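Local coordinates for KLLA0E03807p (PDB 3SQI), which binds DNA through the portion of Ndc10 described here, the whole protein probably serving as a platform for inner kinetochore assembly in budding yeast, at residues A[163-168]-A[178-183]; A[172-177]-A[313-318]; A[184-189]-A[300-305]; A[276-281]-A[309-314]. One frame throughout, in Å; residues are numbered along the deposited sequence.

Contact 1: A[163-168]-A[178-183]; sequences DLQCIL and AHSSKP
A beta hairpin, strands 165-169 and 174-179, carries this contact near the end where its strands part. The backbone evidence is one antiparallel hydrogen-bonded pair, Gln165 with Ala178: Gln165 N reaches Ala178 O at 2.9 Å in the carbonyl plane, and Ala178 N returns to Gln165 O at 2.9 Å, from above the Gln165 carbonyl plane. Both side chains lie on one face of the sheet, where Ile167 CG1 packs against Ala178 CB at 4.1 Å. The hairpin forms the first two strands of a three-stranded antiparallel sheet, and Ala178, buried in its middle strand, also meets Val186 of the third. His179 holds CG anti to its backbone N (chi1 -165°), which lays the imidazole alongside Asp163, ring and carboxylate planes only 14° apart. NE2 of His179 donates a nearly straight but weak bond to Asp163 OD2 at 3.3 Å, while His179 ND1 donates in the ring plane to Pro183 O at 2.7 Å. Donation from both nitrogens would be consistent with a protonated ring, which the carboxylate would probably favour, though the weak NE2 bond is slender evidence. Leu164 crosses the imidazole, its CD2 3.7 Å from His179 CD2, and the backbone N of Ser181 sits over the centre of one ring face. An alanine at His179 would remove both bonds and would probably loosen the turn 180-183 from Asp163.

Contact 2: A[172-177]-A[313-318]; sequences NGKCGL and TKLQPC
Lys174 starts with its CB directed away from the 313-318 loop, yet CG stands anti to its own carbonyl carbon (chi1 -59°) and comes back within 3.7 Å of Leu315 CD1, the two side chains crossing obliquely. Beyond CG the chain bends at chi2 and again at chi3, which leads CD and CE off from Leu315 and brings NZ to a buried polar site: a salt bridge to Asp304 OD2, a hydrogen bond to Asp295 O and a weak one to Asn298 O. The ammonium is thus gripped by a charge and two carbonyls, while its aliphatic part serves Leu315. Strand 174-179 is the middle strand of the three-stranded sheet, entered here through a G1 beta bulge in which Gly173 and Lys174 both face Asp169. Gly173 has positive phi (66°), which favours glycine, and Pro317 lies flush against it, Pro317 CB 3.6 Å from Gly173 CA; a side chain at this position would also run close to Pro317 CD. The loop passes the hairpin strand at a steep angle, the two end-to-end directions differing by 79°, so the contact is a crossing of backbones and not sheet pairing. Cys175 points toward the loop, its CB 3.9 Å from Cys318 CB, and its SG, set between backbone N and carbonyl carbon, lies 3.2 Å from Gln316 O. Cys318 in turn packs on Leu340 of helix 332-355.

Contact 3: A[184-189]-A[300-305]; sequences NFVLVP and IGIPDF
Two flat groups on the 184-189 segment have different roles. Phe185 sets off from the backbone away from 300-305, and its ring meets the Trp145 ring edge-to-face and touches Thr149 and Phe278. The carboxamide of Asn184, by contrast, faces the other segment through its oxygen, at the end of the group. With CG anti to the backbone N (chi1 -171°), the amide reaches tip to tip toward Ile302, OD1 lying 3.1 Å from Ile302 CD1 and 3.9 Å from Ile302 CG1. Oxygen here meets a methyl and a methylene, so the approach is a polar-apolar touch without a shared hydrogen. Val186 supplies the apolar part. Its CG2, anti to the carbonyl carbon, meets Ile300 CG2 at 4.0 Å in an oblique crossing and Ile302 CD1 at 4.3 Å, so that one methyl touches both isoleucines. Ile300 directs its CB toward the strand but its longer branch leads off, which leaves CG2 to make the touch. The backbones stay well apart, the closest CA pair being Val186 and Ile300 at 7.7 Å, and only 172 Å² is buried: side-chain tips alone bridge the gap. Val186 also packs on Ala178 of the neighbouring strand. This is plain packing of the loop leading into helix 304-310 against strand 185-187, an outermost strand of the three-stranded antiparallel sheet, with Ile307 of the helix adding to it on Val186.

Contact 4: A[276-281]-A[309-314]; sequences PQFPDF and KMNRTK
Lys309 opens the second segment still in helix 304-310; its O takes a weak bond from Arg312 N at 3.1 Å, while its NZ is bonded to Phe101 O. Met310, next along, carries the contact, contributing 110 Å² of the 223 Å² buried in all. Its CG stands anti to the carbonyl carbon (chi1 -69°), and bends at chi2 and chi3 bring SD beside Pro276, 3.8 Å from both Pro276 CB and Pro276 O, and lay CE over the centre of one face of the Phe278 ring. The sulfur is 4.6 Å from the Phe278 ring centroid, so this is a Met-aromatic contact with a CH-pi methyl on the face, though the exact spacing of the methyl is not reliable at this resolution. The pair joins helix 304-310 to the loop 276-281, which comes after helix 265-269. An alanine in place of Phe278 would take away the surface under the methyl and would probably leave Met310 less firmly held in this buried position. Asn311 then presents ND2 at the edge of the same ring, 4.4 Å from Phe278 CZ. That nitrogen is bonded to Ile307 O and Val186 O, and OD1 of Asn311 to Val188 N and Asn148 ND2, so the amide is fixed from both ends. Arg312 leaves helical geometry with positive phi (50°), and beyond it Thr313 packs on Val188.

All four contacts lie in one region, centres 6 to 15 Å apart, around the three-stranded antiparallel sheet and helix 304-310. Contact 1 pairs the first two strands and contact 3 sets the third under the lead-in to the helix; in sequence contact 1 closes before contacts 3 and 4 open. Contact 2 lays the loop after the helix across the hairpin and encloses contact 3 along the chain. Contacts 2 and 4 share Thr313 and Lys314, while contacts 3 and 4, 6 Å apart, both use the helix, their segments alternating. Distant sequence parts thus pack together, their nearest atoms about 16 to 23 Å from the bound DNA, so none of the contacts touches it.

Contact 1: A[163-168]-A[178-183]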
loop_
_atom_site.group_PDB
_atom_site.type_symbol
_atom_site.label_atom_id
_atom_site.label_comp_id
_atom_site.label_asym_id
_atom_site.label_seq_id
_atom_site.Cartn_x
_atom_site.Cartn_y
_atom_site.Cartn_z
ATOM N N ASP A 163 15.953 2.439 -2.388
ATOM C CA ASP A 163 15.669 1.497 -1.304
ATOM C C ASP A 163 14.590 0.508 -1.697
ATOM O O ASP A 163 14.598 -0.641 -1.259
ATOM C CB ASP A 163 15.183 2.238 -0.058
ATOM C CG ASP A 163 16.295 2.946 0.676
ATOM O OD1 ASP A 163 17.425 2.977 0.146
ATOM O OD2 ASP A 163 16.030 3.477 1.778
ATOM N N LEU A 164 13.645 0.963 -2.512
ATOM C CA LEU A 164 12.508 0.126 -2.880
ATOM C C LEU A 164 12.924 -1.184 -3.542
ATOM O O LEU A 164 13.950 -1.257 -4.225
ATOM C CB LEU A 164 11.526 0.881 -3.777
ATOM C CG LEU A 164 10.576 1.826 -3.042
ATOM C CD1 LEU A 164 9.224 1.838 -3.743
ATOM C CD2 LEU A 164 10.413 1.394 -1.583
ATOM N N GLN A 165 12.117 -2.219 -3.333
ATOM C CA GLN A 165 12.436 -3.547 -3.849
ATOM C C GLN A 165 11.223 -4.126 -4.551
ATOM O O GLN A 165 10.187 -4.342 -3.912
ATOM C CB GLN A 165 12.875 -4.488 -2.715
ATOM C CG GLN A 165 14.072 -3.991 -1.901
ATOM C CD GLN A 165 14.350 -4.828 -0.651
ATOM O OE1 GLN A 165 13.544 -5.666 -0.246
ATOM N NE2 GLN A 165 15.497 -4.592 -0.033
ATOM N N CYS A 166 11.337 -4.378 -5.851
ATOM C CA CYS A 166 10.232 -4.993 -6.554
ATOM C C CYS A 166 10.061 -6.440 -6.119
ATOM O O CYS A 166 11.029 -7.189 -6.014
ATOM C CB CYS A 166 10.443 -4.920 -8.053
ATOM S SG CYS A 166 8.924 -5.253 -8.977
ATOM N N ILE A 167 8.820 -6.815 -5.851
ATOM C CA ILE A 167 8.468 -8.192 -5.590
ATOM C C ILE A 167 7.776 -8.734 -6.820
ATOM O O ILE A 167 6.669 -8.309 -7.169
ATOM C CB ILE A 167 7.515 -8.321 -4.386
ATOM C CG1 ILE A 167 8.254 -7.979 -3.094
ATOM C CG2 ILE A 167 6.923 -9.727 -4.320
ATOM C CD1 ILE A 167 9.589 -8.690 -2.969
ATOM N N LEU A 168 8.447 -9.653 -7.497
ATOM C CA LEU A 168 7.797 -10.417 -8.536
ATOM C C LEU A 168 8.047 -11.876 -8.236
ATOM O O LEU A 168 9.169 -12.366 -8.342
ATOM C CB LEU A 168 8.338 -10.029 -9.912
ATOM C CG LEU A 168 8.008 -8.578 -10.273
ATOM C CD1 LEU A 168 8.779 -8.104 -11.496
ATOM C CD2 LEU A 168 6.511 -8.423 -10.481
ATOM N N ALA A 178 8.133 -3.127 -2.238
ATOM C CA ALA A 178 8.371 -3.344 -0.816
ATOM C C ALA A 178 9.478 -2.469 -0.260
ATOM O O ALA A 178 10.408 -2.105 -0.974
ATOM C CB ALA A 178 8.695 -4.801 -0.560
ATOM N N HIS A 179 9.379 -2.148 1.025
ATOM C CA HIS A 179 10.448 -1.442 1.717
ATOM C C HIS A 179 10.682 -2.123 3.053
ATOM O O HIS A 179 9.788 -2.175 3.894
ATOM C CB HIS A 179 10.076 0.023 1.917
ATOM C CG HIS A 179 11.230 0.897 2.288
ATOM N ND1 HIS A 179 11.296 1.568 3.489
ATOM C CD2 HIS A 179 12.356 1.220 1.613
ATOM C CE1 HIS A 179 12.415 2.267 3.539
ATOM N NE2 HIS A 179 13.079 2.072 2.414
ATOM N N SER A 180 11.878 -2.672 3.228
ATOM C CA SER A 180 12.244 -3.363 4.457
ATOM C C SER A 180 13.040 -2.442 5.375
ATOM O O SER A 180 13.430 -2.823 6.478
ATOM C CB SER A 180 13.043 -4.624 4.129
ATOM O OG SER A 180 14.023 -4.358 3.139
ATOM N N SER A 181 13.277 -1.223 4.906
ATOM C CA SER A 181 14.046 -0.230 5.653
ATOM C C SER A 181 13.165 0.523 6.655
ATOM O O SER A 181 12.062 0.078 6.963
ATOM C CB SER A 181 14.790 0.719 4.710
ATOM O OG SER A 181 15.685 -0.000 3.874
ATOM N N LYS A 182 13.658 1.653 7.162
ATOM C CA LYS A 182 13.115 2.258 8.382
ATOM C C LYS A 182 11.583 2.267 8.449
ATOM O O LYS A 182 11.012 1.680 9.368
ATOM C CB LYS A 182 13.647 3.686 8.545
ATOM C CG LYS A 182 15.007 3.921 7.918
ATOM C CD LYS A 182 15.446 5.365 8.093
ATOM C CE LYS A 182 16.942 5.506 7.874
ATOM N NZ LYS A 182 17.713 4.623 8.797
ATOM N N PRO A 183 10.903 2.934 7.496
ATOM C CA PRO A 183 9.474 2.604 7.424
ATOM C C PRO A 183 9.287 1.257 6.734
ATOM O O PRO A 183 9.928 0.977 5.723
ATOM C CB PRO A 183 8.884 3.732 6.576
ATOM C CG PRO A 183 9.899 4.834 6.640
ATOM C CD PRO A 183 11.227 4.143 6.725
#

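Contact 2: A[172-177]-A[313-318]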
loop_
_atom_site.group_PDB
_atom_site.type_symbol
_atom_site.label_atom_id
_atom_site.label_comp_id
_atom_site.label_asym_id
_atom_site.label_seq_id
_atom_site.Cartn_x
_atom_site.Cartn_y
_atom_site.Cartn_z
ATOM N N ASN A 172 4.112 -18.078 -6.643
ATOM C CA ASN A 172 2.940 -17.844 -5.796
ATOM C C ASN A 172 1.985 -16.762 -6.316
ATOM O O ASN A 172 0.973 -16.460 -5.679
ATOM C CB ASN A 172 3.358 -17.501 -4.362
ATOM C CG ASN A 172 4.409 -18.448 -3.814
ATOM O OD1 ASN A 172 4.127 -19.616 -3.519
ATOM N ND2 ASN A 172 5.627 -17.943 -3.662
ATOM N N GLY A 173 2.313 -16.169 -7.461
ATOM C CA GLY A 173 1.461 -15.152 -8.049
ATOM C C GLY A 173 1.370 -13.880 -7.228
ATOM O O GLY A 173 0.286 -13.484 -6.811
ATOM N N LYS A 174 2.508 -13.244 -6.971
ATOM C CA LYS A 174 2.522 -11.987 -6.224
ATOM C C LYS A 174 3.352 -10.922 -6.932
ATOM O O LYS A 174 4.340 -11.234 -7.596
ATOM C CB LYS A 174 3.080 -12.217 -4.819
ATOM C CG LYS A 174 2.294 -13.225 -4.015
ATOM C CD LYS A 174 3.183 -14.042 -3.087
ATOM C CE LYS A 174 3.996 -13.161 -2.151
ATOM N NZ LYS A 174 4.287 -13.877 -0.868
ATOM N N CYS A 175 2.944 -9.664 -6.794
ATOM C CA CYS A 175 3.745 -8.545 -7.281
ATOM C C CYS A 175 3.500 -7.309 -6.448
ATOM O O CYS A 175 2.389 -7.095 -5.966
ATOM C CB CYS A 175 3.440 -8.241 -8.747
ATOM S SG CYS A 175 1.776 -7.626 -9.092
ATOM N N GLY A 176 4.533 -6.490 -6.278
ATOM C CA GLY A 176 4.369 -5.247 -5.546
ATOM C C GLY A 176 5.659 -4.499 -5.293
ATOM O O GLY A 176 6.714 -4.888 -5.779
ATOM N N LEU A 177 5.572 -3.415 -4.533
ATOM C CA LEU A 177 6.751 -2.635 -4.184
ATOM C C LEU A 177 6.971 -2.652 -2.673
ATOM O O LEU A 177 6.100 -2.245 -1.917
ATOM C CB LEU A 177 6.599 -1.207 -4.699
ATOM C CG LEU A 177 6.350 -1.156 -6.210
ATOM C CD1 LEU A 177 5.214 -0.197 -6.580
ATOM C CD2 LEU A 177 7.630 -0.819 -6.973
ATOM N N THR A 313 -6.769 -5.515 -1.616
ATOM C CA THR A 313 -6.916 -6.210 -2.897
ATOM C C THR A 313 -6.298 -7.586 -2.794
ATOM O O THR A 313 -5.354 -7.774 -2.033
ATOM C CB THR A 313 -6.266 -5.437 -4.079
ATOM O OG1 THR A 313 -6.485 -6.152 -5.306
ATOM C CG2 THR A 313 -4.775 -5.247 -3.861
ATOM N N LYS A 314 -6.844 -8.553 -3.527
ATOM C CA LYS A 314 -6.248 -9.882 -3.544
ATOM C C LYS A 314 -4.879 -9.802 -4.213
ATOM O O LYS A 314 -4.650 -8.941 -5.062
ATOM C CB LYS A 314 -7.143 -10.881 -4.277
ATOM C CG LYS A 314 -8.577 -10.919 -3.787
ATOM C CD LYS A 314 -8.656 -11.225 -2.300
ATOM C CE LYS A 314 -8.442 -12.704 -2.016
ATOM N NZ LYS A 314 -8.640 -13.033 -0.575
ATOM N N LEU A 315 -3.970 -10.687 -3.817
ATOM C CA LEU A 315 -2.635 -10.727 -4.407
ATOM C C LEU A 315 -2.645 -11.417 -5.764
ATOM O O LEU A 315 -3.152 -12.531 -5.904
ATOM C CB LEU A 315 -1.655 -11.441 -3.479
ATOM C CG LEU A 315 -1.049 -10.565 -2.390
ATOM C CD1 LEU A 315 0.094 -11.299 -1.725
ATOM C CD2 LEU A 315 -0.568 -9.263 -3.001
ATOM N N GLN A 316 -2.070 -10.758 -6.761
ATOM C CA GLN A 316 -2.077 -11.298 -8.110
ATOM C C GLN A 316 -0.714 -11.203 -8.764
ATOM O O GLN A 316 0.062 -10.289 -8.479
ATOM C CB GLN A 316 -3.122 -10.584 -8.960
ATOM C CG GLN A 316 -4.536 -11.000 -8.634
ATOM C CD GLN A 316 -5.527 -9.881 -8.856
ATOM O OE1 GLN A 316 -5.561 -8.906 -8.102
ATOM N NE2 GLN A 316 -6.342 -10.012 -9.898
ATOM N N PRO A 317 -0.419 -12.162 -9.647
ATOM C CA PRO A 317 0.832 -12.190 -10.408
ATOM C C PRO A 317 0.885 -11.023 -11.377
ATOM O O PRO A 317 -0.159 -10.535 -11.823
ATOM C CB PRO A 317 0.748 -13.512 -11.179
ATOM C CG PRO A 317 -0.709 -13.806 -11.271
ATOM C CD PRO A 317 -1.308 -13.281 -9.997
ATOM N N CYS A 318 2.096 -10.579 -11.691
ATOM C CA CYS A 318 2.303 -9.463 -12.606
ATOM C C CYS A 318 1.945 -9.843 -14.044
ATOM O O CYS A 318 2.536 -10.763 -14.613
ATOM C CB CYS A 318 3.758 -9.007 -12.535
ATOM S SG CYS A 318 4.047 -7.363 -13.172
#

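Contact 3: A[184-189]-A[300-305]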
loop_
_atom_site.group_PDB
_atom_site.type_symbol
_atom_site.label_atom_id
_atom_site.label_comp_id
_atom_site.label_asym_id
_atom_site.label_seq_id
_atom_site.Cartn_x
_atom_site.Cartn_y
_atom_site.Cartn_z
ATOM N N ASN A 184 8.386 0.442 7.257
ATOM C CA ASN A 184 8.261 -0.928 6.801
ATOM C C ASN A 184 6.910 -1.118 6.133
ATOM O O ASN A 184 5.879 -1.068 6.807
ATOM C CB ASN A 184 8.395 -1.855 8.010
ATOM C CG ASN A 184 8.492 -3.316 7.628
ATOM O OD1 ASN A 184 7.508 -3.927 7.208
ATOM N ND2 ASN A 184 9.675 -3.897 7.806
ATOM N N PHE A 185 6.898 -1.330 4.819
ATOM C CA PHE A 185 5.621 -1.469 4.117
ATOM C C PHE A 185 5.662 -2.221 2.794
ATOM O O PHE A 185 6.730 -2.450 2.235
ATOM C CB PHE A 185 5.016 -0.102 3.876
ATOM C CG PHE A 185 5.735 0.694 2.847
ATOM C CD1 PHE A 185 5.379 0.597 1.513
ATOM C CD2 PHE A 185 6.768 1.543 3.207
ATOM C CE1 PHE A 185 6.039 1.332 0.551
ATOM C CE2 PHE A 185 7.435 2.283 2.251
ATOM C CZ PHE A 185 7.069 2.175 0.920
ATOM N N VAL A 186 4.482 -2.608 2.310
ATOM C CA VAL A 186 4.338 -3.275 1.010
ATOM C C VAL A 186 3.127 -2.771 0.204
ATOM O O VAL A 186 1.984 -2.855 0.663
ATOM C CB VAL A 186 4.193 -4.800 1.181
ATOM C CG1 VAL A 186 3.797 -5.463 -0.150
ATOM C CG2 VAL A 186 5.473 -5.409 1.774
ATOM N N LEU A 187 3.377 -2.279 -1.008
ATOM C CA LEU A 187 2.314 -1.813 -1.905
ATOM C C LEU A 187 1.980 -2.838 -2.988
ATOM O O LEU A 187 2.860 -3.529 -3.492
ATOM C CB LEU A 187 2.688 -0.482 -2.560
ATOM C CG LEU A 187 2.655 0.777 -1.689
ATOM C CD1 LEU A 187 2.689 2.002 -2.575
ATOM C CD2 LEU A 187 1.407 0.808 -0.813
ATOM N N VAL A 188 0.704 -2.926 -3.343
ATOM C CA VAL A 188 0.245 -3.930 -4.292
ATOM C C VAL A 188 -0.737 -3.308 -5.287
ATOM O O VAL A 188 -1.584 -2.486 -4.915
ATOM C CB VAL A 188 -0.413 -5.116 -3.544
ATOM C CG1 VAL A 188 -1.343 -5.900 -4.462
ATOM C CG2 VAL A 188 0.657 -6.020 -2.951
ATOM N N PRO A 189 -0.623 -3.692 -6.567
ATOM C CA PRO A 189 -1.482 -3.112 -7.601
ATOM C C PRO A 189 -2.942 -3.539 -7.470
ATOM O O PRO A 189 -3.224 -4.728 -7.345
ATOM C CB PRO A 189 -0.881 -3.672 -8.896
ATOM C CG PRO A 189 -0.277 -4.972 -8.496
ATOM C CD PRO A 189 0.293 -4.706 -7.121
ATOM N N ILE A 300 7.929 -9.449 2.584
ATOM C CA ILE A 300 9.247 -8.923 2.951
ATOM C C ILE A 300 9.631 -9.445 4.331
ATOM O O ILE A 300 10.522 -10.280 4.436
ATOM C CB ILE A 300 9.434 -7.361 2.743
ATOM C CG1 ILE A 300 10.929 -7.020 2.576
ATOM C CG2 ILE A 300 8.700 -6.485 3.831
ATOM C CD1 ILE A 300 11.535 -7.422 1.207
ATOM N N GLY A 301 8.995 -8.953 5.385
ATOM C CA GLY A 301 8.978 -9.681 6.639
ATOM C C GLY A 301 7.592 -10.200 6.972
ATOM O O GLY A 301 7.409 -10.912 7.947
ATOM N N ILE A 302 6.628 -9.855 6.127
ATOM C CA ILE A 302 5.231 -9.714 6.531
ATOM C C ILE A 302 4.264 -10.769 6.015
ATOM O O ILE A 302 4.233 -11.055 4.823
ATOM C CB ILE A 302 4.726 -8.338 6.105
ATOM C CG1 ILE A 302 5.662 -7.261 6.655
ATOM C CG2 ILE A 302 3.312 -8.124 6.562
ATOM C CD1 ILE A 302 5.462 -5.908 6.061
ATOM N N PRO A 303 3.470 -11.357 6.917
ATOM C CA PRO A 303 2.384 -12.256 6.521
ATOM C C PRO A 303 1.545 -11.579 5.453
ATOM O O PRO A 303 1.363 -10.366 5.520
ATOM C CB PRO A 303 1.559 -12.387 7.801
ATOM C CG PRO A 303 2.514 -12.105 8.894
ATOM C CD PRO A 303 3.453 -11.071 8.360
ATOM N N ASP A 304 1.046 -12.339 4.486
ATOM C CA ASP A 304 0.355 -11.745 3.345
ATOM C C ASP A 304 -1.001 -11.127 3.699
ATOM O O ASP A 304 -1.397 -10.137 3.098
ATOM C CB ASP A 304 0.221 -12.749 2.192
ATOM C CG ASP A 304 1.541 -12.986 1.460
ATOM O OD1 ASP A 304 2.462 -12.151 1.609
ATOM O OD2 ASP A 304 1.656 -14.000 0.730
ATOM N N PHE A 305 -1.712 -11.691 4.668
ATOM C CA PHE A 305 -3.029 -11.148 4.994
ATOM C C PHE A 305 -2.953 -9.680 5.425
ATOM O O PHE A 305 -3.883 -8.908 5.184
ATOM C CB PHE A 305 -3.766 -12.003 6.024
ATOM C CG PHE A 305 -3.030 -12.175 7.319
ATOM C CD1 PHE A 305 -3.307 -11.368 8.407
ATOM C CD2 PHE A 305 -2.069 -13.162 7.455
ATOM C CE1 PHE A 305 -2.633 -11.537 9.604
ATOM C CE2 PHE A 305 -1.394 -13.334 8.647
ATOM C CZ PHE A 305 -1.671 -12.518 9.719
#

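Contact 4: A[276-281]-A[309-314]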
loop_
_atom_site.group_PDB
_atom_site.type_symbol
_atom_site.label_atom_id
_atom_site.label_comp_id
_atom_site.label_asym_id
_atom_site.label_seq_id
_atom_site.Cartn_x
_atom_site.Cartn_y
_atom_site.Cartn_z
ATOM N N PRO A 276 -5.183 0.491 11.107
ATOM C CA PRO A 276 -4.228 -0.609 10.943
ATOM C C PRO A 276 -2.840 -0.122 10.546
ATOM O O PRO A 276 -2.726 0.896 9.856
ATOM C CB PRO A 276 -4.828 -1.406 9.787
ATOM C CG PRO A 276 -6.291 -1.208 9.944
ATOM C CD PRO A 276 -6.469 0.197 10.453
ATOM N N GLN A 277 -1.813 -0.862 10.970
ATOM C CA GLN A 277 -0.413 -0.562 10.663
ATOM C C GLN A 277 0.397 -1.824 10.348
ATOM O O GLN A 277 0.034 -2.925 10.755
ATOM C CB GLN A 277 0.247 0.137 11.850
ATOM C CG GLN A 277 -0.397 1.433 12.258
ATOM C CD GLN A 277 0.089 1.902 13.616
ATOM O OE1 GLN A 277 -0.701 2.061 14.549
ATOM N NE2 GLN A 277 1.398 2.114 13.739
ATOM N N PHE A 278 1.502 -1.666 9.628
ATOM C CA PHE A 278 2.448 -2.766 9.498
ATOM C C PHE A 278 3.256 -2.865 10.787
ATOM O O PHE A 278 3.464 -1.861 11.469
ATOM C CB PHE A 278 3.386 -2.570 8.299
ATOM C CG PHE A 278 2.722 -2.771 6.968
ATOM C CD1 PHE A 278 2.135 -3.985 6.645
ATOM C CD2 PHE A 278 2.688 -1.747 6.034
ATOM C CE1 PHE A 278 1.515 -4.170 5.419
ATOM C CE2 PHE A 278 2.072 -1.925 4.809
ATOM C CZ PHE A 278 1.487 -3.139 4.499
ATOM N N PRO A 279 3.699 -4.080 11.134
ATOM C CA PRO A 279 4.575 -4.329 12.281
ATOM C C PRO A 279 5.937 -3.719 12.025
ATOM O O PRO A 279 6.122 -3.122 10.963
ATOM C CB PRO A 279 4.703 -5.851 12.287
ATOM C CG PRO A 279 3.517 -6.344 11.525
ATOM C CD PRO A 279 3.278 -5.326 10.478
ATOM N N ASP A 280 6.878 -3.855 12.956
ATOM C CA ASP A 280 8.249 -3.459 12.646
ATOM C C ASP A 280 9.239 -4.608 12.748
ATOM O O ASP A 280 9.136 -5.460 13.630
ATOM C CB ASP A 280 8.730 -2.284 13.492
ATOM C CG ASP A 280 10.107 -1.799 13.066
ATOM O OD1 ASP A 280 11.078 -1.994 13.829
ATOM O OD2 ASP A 280 10.219 -1.240 11.952
ATOM N N PHE A 281 10.209 -4.611 11.840
ATOM C CA PHE A 281 11.175 -5.696 11.765
ATOM C C PHE A 281 12.620 -5.212 11.730
ATOM O O PHE A 281 13.027 -4.472 10.827
ATOM C CB PHE A 281 10.865 -6.595 10.566
ATOM C CG PHE A 281 9.567 -7.337 10.698
ATOM C CD1 PHE A 281 9.532 -8.601 11.267
ATOM C CD2 PHE A 281 8.377 -6.764 10.276
ATOM C CE1 PHE A 281 8.336 -9.287 11.401
ATOM C CE2 PHE A 281 7.177 -7.444 10.410
ATOM C CZ PHE A 281 7.158 -8.708 10.972
ATOM N N LYS A 309 -5.028 -7.087 3.184
ATOM C CA LYS A 309 -5.992 -6.317 3.963
ATOM C C LYS A 309 -5.743 -4.817 3.849
ATOM O O LYS A 309 -6.666 -4.053 3.574
ATOM C CB LYS A 309 -5.973 -6.744 5.428
ATOM C CG LYS A 309 -6.777 -5.839 6.343
ATOM C CD LYS A 309 -8.280 -5.958 6.130
ATOM C CE LYS A 309 -9.043 -5.150 7.180
ATOM N NZ LYS A 309 -10.516 -5.250 7.013
ATOM N N MET A 310 -4.496 -4.400 4.047
ATOM C CA MET A 310 -4.155 -2.979 4.037
ATOM C C MET A 310 -4.186 -2.358 2.648
ATOM O O MET A 310 -4.535 -1.190 2.494
ATOM C CB MET A 310 -2.808 -2.736 4.721
ATOM C CG MET A 310 -2.857 -2.974 6.226
ATOM S SD MET A 310 -2.077 -1.639 7.151
ATOM C CE MET A 310 -0.436 -2.299 7.339
ATOM N N ASN A 311 -3.824 -3.140 1.639
ATOM C CA ASN A 311 -3.967 -2.702 0.257
ATOM C C ASN A 311 -5.363 -3.049 -0.262
ATOM O O ASN A 311 -5.745 -2.666 -1.369
ATOM C CB ASN A 311 -2.889 -3.333 -0.630
ATOM C CG ASN A 311 -1.483 -2.860 -0.281
ATOM O OD1 ASN A 311 -0.919 -2.008 -0.964
ATOM N ND2 ASN A 311 -0.910 -3.418 0.779
ATOM N N ARG A 312 -6.113 -3.792 0.546
ATOM C CA ARG A 312 -7.501 -4.129 0.243
ATOM C C ARG A 312 -7.713 -4.700 -1.152
ATOM O O ARG A 312 -8.717 -4.400 -1.798
ATOM C CB ARG A 312 -8.386 -2.901 0.423
ATOM C CG ARG A 312 -8.303 -2.267 1.799
ATOM C CD ARG A 312 -9.110 -0.992 1.819
ATOM N NE ARG A 312 -8.935 -0.295 0.558
ATOM C CZ ARG A 312 -7.900 0.486 0.288
ATOM N NH1 ARG A 312 -6.964 0.680 1.211
ATOM N NH2 ARG A 312 -7.806 1.072 -0.902
ATOM N N THR A 313 -6.769 -5.515 -1.616
ATOM C CA THR A 313 -6.916 -6.210 -2.897
ATOM C C THR A 313 -6.298 -7.586 -2.794
ATOM O O THR A 313 -5.354 -7.774 -2.033
ATOM C CB THR A 313 -6.266 -5.437 -4.079
ATOM O OG1 THR A 313 -6.485 -6.152 -5.306
ATOM C CG2 THR A 313 -4.775 -5.247 -3.861
ATOM N N LYS A 314 -6.844 -8.553 -3.527
ATOM C CA LYS A 314 -6.248 -9.882 -3.544
ATOM C C LYS A 314 -4.879 -9.802 -4.213
ATOM O O LYS A 314 -4.650 -8.941 -5.062
ATOM C CB LYS A 314 -7.143 -10.881 -4.277
ATOM C CG LYS A 314 -8.577 -10.919 -3.787
ATOM C CD LYS A 314 -8.656 -11.225 -2.300
ATOM C CE LYS A 314 -8.442 -12.704 -2.016
ATOM N NZ LYS A 314 -8.640 -13.033 -0.575
#